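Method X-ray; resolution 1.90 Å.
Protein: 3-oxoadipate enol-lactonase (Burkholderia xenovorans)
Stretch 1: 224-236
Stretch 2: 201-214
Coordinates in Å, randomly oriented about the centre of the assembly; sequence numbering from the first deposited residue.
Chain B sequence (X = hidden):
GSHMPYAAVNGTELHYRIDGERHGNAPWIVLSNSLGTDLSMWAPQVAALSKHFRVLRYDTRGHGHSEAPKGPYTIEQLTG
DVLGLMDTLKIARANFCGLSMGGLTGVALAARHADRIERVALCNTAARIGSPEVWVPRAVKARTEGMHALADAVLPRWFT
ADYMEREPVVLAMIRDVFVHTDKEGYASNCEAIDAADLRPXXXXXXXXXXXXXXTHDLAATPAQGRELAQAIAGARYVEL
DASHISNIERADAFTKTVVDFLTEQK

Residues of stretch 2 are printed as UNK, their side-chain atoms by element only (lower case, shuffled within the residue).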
# COMPACT_ATOMS: atom_id res chain seq x y z
N GLN B 224 -25.94 -13.12 9.06
CA GLN B 224 -25.10 -13.22 10.23
C GLN B 224 -24.87 -11.88 10.95
O GLN B 224 -24.55 -11.87 12.17
CB GLN B 224 -23.75 -13.77 9.81
CG GLN B 224 -23.81 -15.27 9.37
CD GLN B 224 -22.43 -15.74 8.88
OE1 GLN B 224 -21.86 -15.18 7.96
NE2 GLN B 224 -21.91 -16.79 9.48
N GLY B 225 -24.96 -10.82 10.17
CA GLY B 225 -24.83 -9.43 10.58
C GLY B 225 -25.99 -9.07 11.49
O GLY B 225 -25.78 -8.55 12.57
N ARG B 226 -27.22 -9.33 11.03
CA ARG B 226 -28.42 -9.29 11.89
C ARG B 226 -28.39 -10.13 13.18
O ARG B 226 -28.72 -9.62 14.25
CB ARG B 226 -29.64 -9.50 11.00
CG ARG B 226 -29.74 -8.40 9.89
CD ARG B 226 -31.01 -8.45 9.10
NE ARG B 226 -31.09 -9.68 8.31
CZ ARG B 226 -30.76 -9.83 7.01
NH1 ARG B 226 -30.33 -8.80 6.28
NH2 ARG B 226 -30.88 -11.02 6.43
N GLU B 227 -27.96 -11.39 13.14
CA GLU B 227 -27.87 -12.18 14.37
C GLU B 227 -26.92 -11.49 15.34
O GLU B 227 -27.17 -11.43 16.55
CB GLU B 227 -27.32 -13.57 14.12
CG GLU B 227 -28.25 -14.54 13.44
CD GLU B 227 -27.47 -15.78 13.04
OE1 GLU B 227 -27.04 -16.48 13.99
OE2 GLU B 227 -27.23 -16.00 11.81
N LEU B 228 -25.80 -11.01 14.79
CA LEU B 228 -24.83 -10.34 15.61
C LEU B 228 -25.46 -9.12 16.26
O LEU B 228 -25.31 -8.94 17.47
CB LEU B 228 -23.56 -9.99 14.82
CG LEU B 228 -22.32 -9.62 15.64
CD1 LEU B 228 -21.06 -9.42 14.77
CD2 LEU B 228 -22.66 -8.32 16.23
N ALA B 229 -26.17 -8.31 15.48
CA ALA B 229 -26.72 -7.07 15.97
C ALA B 229 -27.81 -7.43 17.00
O ALA B 229 -28.07 -6.67 17.94
CB ALA B 229 -27.35 -6.26 14.82
N GLN B 230 -28.46 -8.58 16.82
CA GLN B 230 -29.59 -8.89 17.68
C GLN B 230 -29.10 -9.50 18.99
O GLN B 230 -29.76 -9.35 20.03
CB GLN B 230 -30.70 -9.67 16.92
CG GLN B 230 -31.52 -8.73 15.92
CD GLN B 230 -32.27 -9.44 14.68
OE1 GLN B 230 -32.40 -10.65 14.59
NE2 GLN B 230 -32.73 -8.62 13.72
N ALA B 231 -27.94 -10.14 18.96
CA ALA B 231 -27.34 -10.62 20.22
C ALA B 231 -26.93 -9.47 21.15
O ALA B 231 -26.84 -9.64 22.38
CB ALA B 231 -26.16 -11.46 19.96
N ILE B 232 -26.64 -8.31 20.56
CA ILE B 232 -25.97 -7.24 21.33
C ILE B 232 -26.98 -6.18 21.78
O ILE B 232 -27.63 -5.57 20.92
CB ILE B 232 -24.81 -6.58 20.55
CG1 ILE B 232 -23.69 -7.59 20.28
CG2 ILE B 232 -24.26 -5.35 21.32
CD1 ILE B 232 -22.60 -7.04 19.21
N ALA B 233 -27.11 -5.99 23.12
CA ALA B 233 -28.11 -5.01 23.62
C ALA B 233 -27.90 -3.64 22.98
O ALA B 233 -26.79 -3.11 23.02
CB ALA B 233 -28.06 -4.88 25.12
N GLY B 234 -28.95 -3.09 22.38
CA GLY B 234 -28.84 -1.76 21.78
C GLY B 234 -27.98 -1.62 20.51
O GLY B 234 -27.84 -0.51 19.99
N ALA B 235 -27.42 -2.72 19.99
CA ALA B 235 -26.62 -2.69 18.74
C ALA B 235 -27.46 -2.18 17.59
O ALA B 235 -28.68 -2.28 17.63
CB ALA B 235 -26.09 -4.08 18.42
N ARG B 236 -26.86 -1.61 16.57
CA ARG B 236 -27.65 -1.20 15.44
C ARG B 236 -27.09 -1.84 14.17
O ARG B 236 -25.90 -2.12 14.12
CB ARG B 236 -27.64 0.28 15.29
CG ARG B 236 -28.69 0.73 14.27
CD ARG B 236 -28.26 1.84 13.37
NE ARG B 236 -27.36 2.79 14.02
CZ ARG B 236 -26.77 3.78 13.36
NH1 ARG B 236 -27.02 3.96 12.08
NH2 ARG B 236 -25.98 4.60 14.00
N UNK B 201 -20.53 -15.58 23.48
CA UNK B 201 -20.03 -14.36 24.14
C UNK B 201 -20.69 -13.04 23.69
O UNK B 201 -20.56 -12.02 24.37
c UNK B 201 -17.67 -15.21 24.71
c UNK B 201 -16.17 -14.99 24.54
o UNK B 201 -15.68 -13.89 24.92
c UNK B 201 -18.51 -14.23 23.92
o UNK B 201 -15.50 -15.94 24.04
N UNK B 202 -21.32 -13.02 22.52
CA UNK B 202 -21.80 -11.76 21.96
C UNK B 202 -22.91 -11.18 22.80
O UNK B 202 -22.92 -9.99 23.06
c UNK B 202 -22.24 -11.91 20.53
N UNK B 203 -23.89 -12.03 23.22
CA UNK B 203 -24.92 -11.43 24.05
C UNK B 203 -24.42 -10.73 25.29
O UNK B 203 -25.15 -9.94 25.84
c UNK B 203 -25.79 -13.40 23.21
c UNK B 203 -25.79 -12.63 24.42
c UNK B 203 -24.33 -13.36 22.75
N UNK B 204 -23.17 -10.99 25.68
CA UNK B 204 -22.52 -10.37 26.85
C UNK B 204 -21.90 -8.98 26.70
O UNK B 204 -21.41 -8.42 27.70
N UNK B 205 -21.91 -8.44 25.47
CA UNK B 205 -21.29 -7.15 25.14
C UNK B 205 -22.03 -5.95 25.71
O UNK B 205 -23.22 -5.76 25.46
c UNK B 205 -20.92 -5.51 23.22
c UNK B 205 -20.06 -8.11 21.54
c UNK B 205 -20.15 -7.99 23.03
c UNK B 205 -21.18 -6.99 23.59
N UNK B 206 -21.30 -5.10 26.42
CA UNK B 206 -21.92 -4.00 27.15
C UNK B 206 -21.78 -2.61 26.56
O UNK B 206 -22.21 -1.66 27.19
n UNK B 206 -23.46 -7.76 30.31
c UNK B 206 -21.40 -3.99 28.60
c UNK B 206 -21.59 -5.31 29.30
c UNK B 206 -22.72 -5.25 30.35
c UNK B 206 -22.90 -6.61 31.13
N UNK B 207 -21.21 -2.46 25.35
CA UNK B 207 -20.91 -1.11 24.77
C UNK B 207 -21.74 -0.85 23.52
O UNK B 207 -22.25 -1.83 22.92
c UNK B 207 -18.58 -1.52 25.65
c UNK B 207 -18.99 -1.68 23.31
c UNK B 207 -19.37 -0.94 24.51
N UNK B 208 -21.98 0.42 23.16
CA UNK B 208 -22.73 0.66 21.96
C UNK B 208 -22.06 -0.01 20.73
O UNK B 208 -20.85 0.11 20.55
c UNK B 208 -22.68 2.18 21.84
c UNK B 208 -21.49 1.70 23.73
c UNK B 208 -22.41 2.64 23.20
N UNK B 209 -22.84 -0.73 19.94
CA UNK B 209 -22.31 -1.42 18.77
C UNK B 209 -23.05 -1.02 17.50
O UNK B 209 -24.24 -0.64 17.52
c UNK B 209 -22.26 -2.96 18.96
N UNK B 210 -22.29 -0.99 16.40
CA UNK B 210 -22.83 -0.84 15.05
C UNK B 210 -22.42 -2.09 14.27
O UNK B 210 -21.27 -2.52 14.30
c UNK B 210 -23.85 0.69 12.44
c UNK B 210 -22.25 0.41 14.37
c UNK B 210 -22.34 0.48 12.85
c UNK B 210 -21.47 1.61 12.27
N UNK B 211 -23.35 -2.69 13.55
CA UNK B 211 -22.96 -3.82 12.70
C UNK B 211 -23.18 -3.38 11.26
O UNK B 211 -24.24 -2.94 10.96
c UNK B 211 -23.52 -5.59 14.39
c UNK B 211 -23.74 -5.12 12.99
c UNK B 211 -23.34 -6.26 11.96
N UNK B 212 -22.14 -3.44 10.42
CA UNK B 212 -22.26 -3.11 9.01
C UNK B 212 -22.09 -4.43 8.26
O UNK B 212 -21.19 -5.21 8.57
c UNK B 212 -21.49 -0.67 9.02
c UNK B 212 -21.17 -2.08 8.53
c UNK B 212 -20.36 0.31 8.80
c UNK B 212 -21.09 -2.00 7.04
N UNK B 213 -22.97 -4.70 7.30
CA UNK B 213 -22.89 -5.91 6.49
C UNK B 213 -23.10 -5.50 4.99
O UNK B 213 -23.68 -4.43 4.70
o UNK B 213 -23.67 -7.47 8.22
c UNK B 213 -23.92 -6.95 6.93
N UNK B 214 -22.60 -6.31 4.06
CA UNK B 214 -22.72 -6.01 2.62
C UNK B 214 -23.80 -6.94 2.04
O UNK B 214 -23.81 -8.16 2.28
O HOH W 1 -25.36 -7.42 25.27
O HOH W 2 -24.71 -3.14 24.61
O HOH W 3 -24.85 -1.67 21.72
O HOH W 4 -25.80 0.84 19.17

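Position 201 carries three carbons in a row, the third bearing two oxygens: Glu 201. It lies out of reach of stretch 1, its carboxylate satisfied elsewhere in the structure. Position 202 has a single carbon, directed toward stretch 1 and 4.0 Å from CB of Ala 231, so it is Ala 202; two methyls meet in a compact apolar contact. At 203 three carbons close a ring onto the backbone nitrogen: Pro 203. Its CG lies 3.8 Å from CB of Ala 231, and its CA makes a CA-H...O contact of 3.1 Å with O of Ala 231. Position 204 has no side-chain atoms: Gly 204, where a CB would be crowded by O of Glu 201.

Position 205 has four carbons, forked at the first with one arm two carbons long, hence Ile 205. Its CD1 reaches CD1 of Ile 232 at 3.6 Å, a fit between buried apolar chains. Position 206, four carbons in a row ending in nitrogen, is Lys 206, exposed and pointing away, as suits a charged chain. Position 207, one carbon carrying two more, is Val 207; it too points away. At 208 three carbons again close a ring onto the backbone nitrogen, touching nothing on stretch 1: Pro 208, just before the strand.

At 209 a lone carbon sits 3.9 Å from CG2 of Ile 232 and 4.0 Å from CB of Ala 235. This is Ala 209, its methyl fitting against both. Position 210 has four carbons forked at the second: Leu 210, whose CD1 lies over one face of the Arg 236 guanidinium. Position 211, one carbon carrying two, points toward the helix: Val 211, with CG2 3.4 Å from CD2 of Leu 228 and CG1 3.4 Å from O of Gly 225. Position 212, four carbons forked at the first with one longer arm, is Ile 212, buried but facing away. Position 213 has one carbon then one oxygen, directed toward stretch 1: Ser 213, whose OG lies 3.3 Å from CA of Gly 225; an ideal CB on that glycine would clash with it. Position 214, without side-chain atoms, is Gly 214.

The helix thus packs nearly antiparallel to the strand through Val 211 and Ser 213. After the type II turn from Ile 232 to Ala 235, the chain pairs parallel with the strand: Arg 236 N donates to Ala 209 O (3.0 Å), and Val 211 N to Arg 236 O (2.7 Å). Water 4 donates to both Ala 209 O and Gly 234 O, joining turn to strand.

Stretch 2 (201-214) EAPGIKVPALVISG
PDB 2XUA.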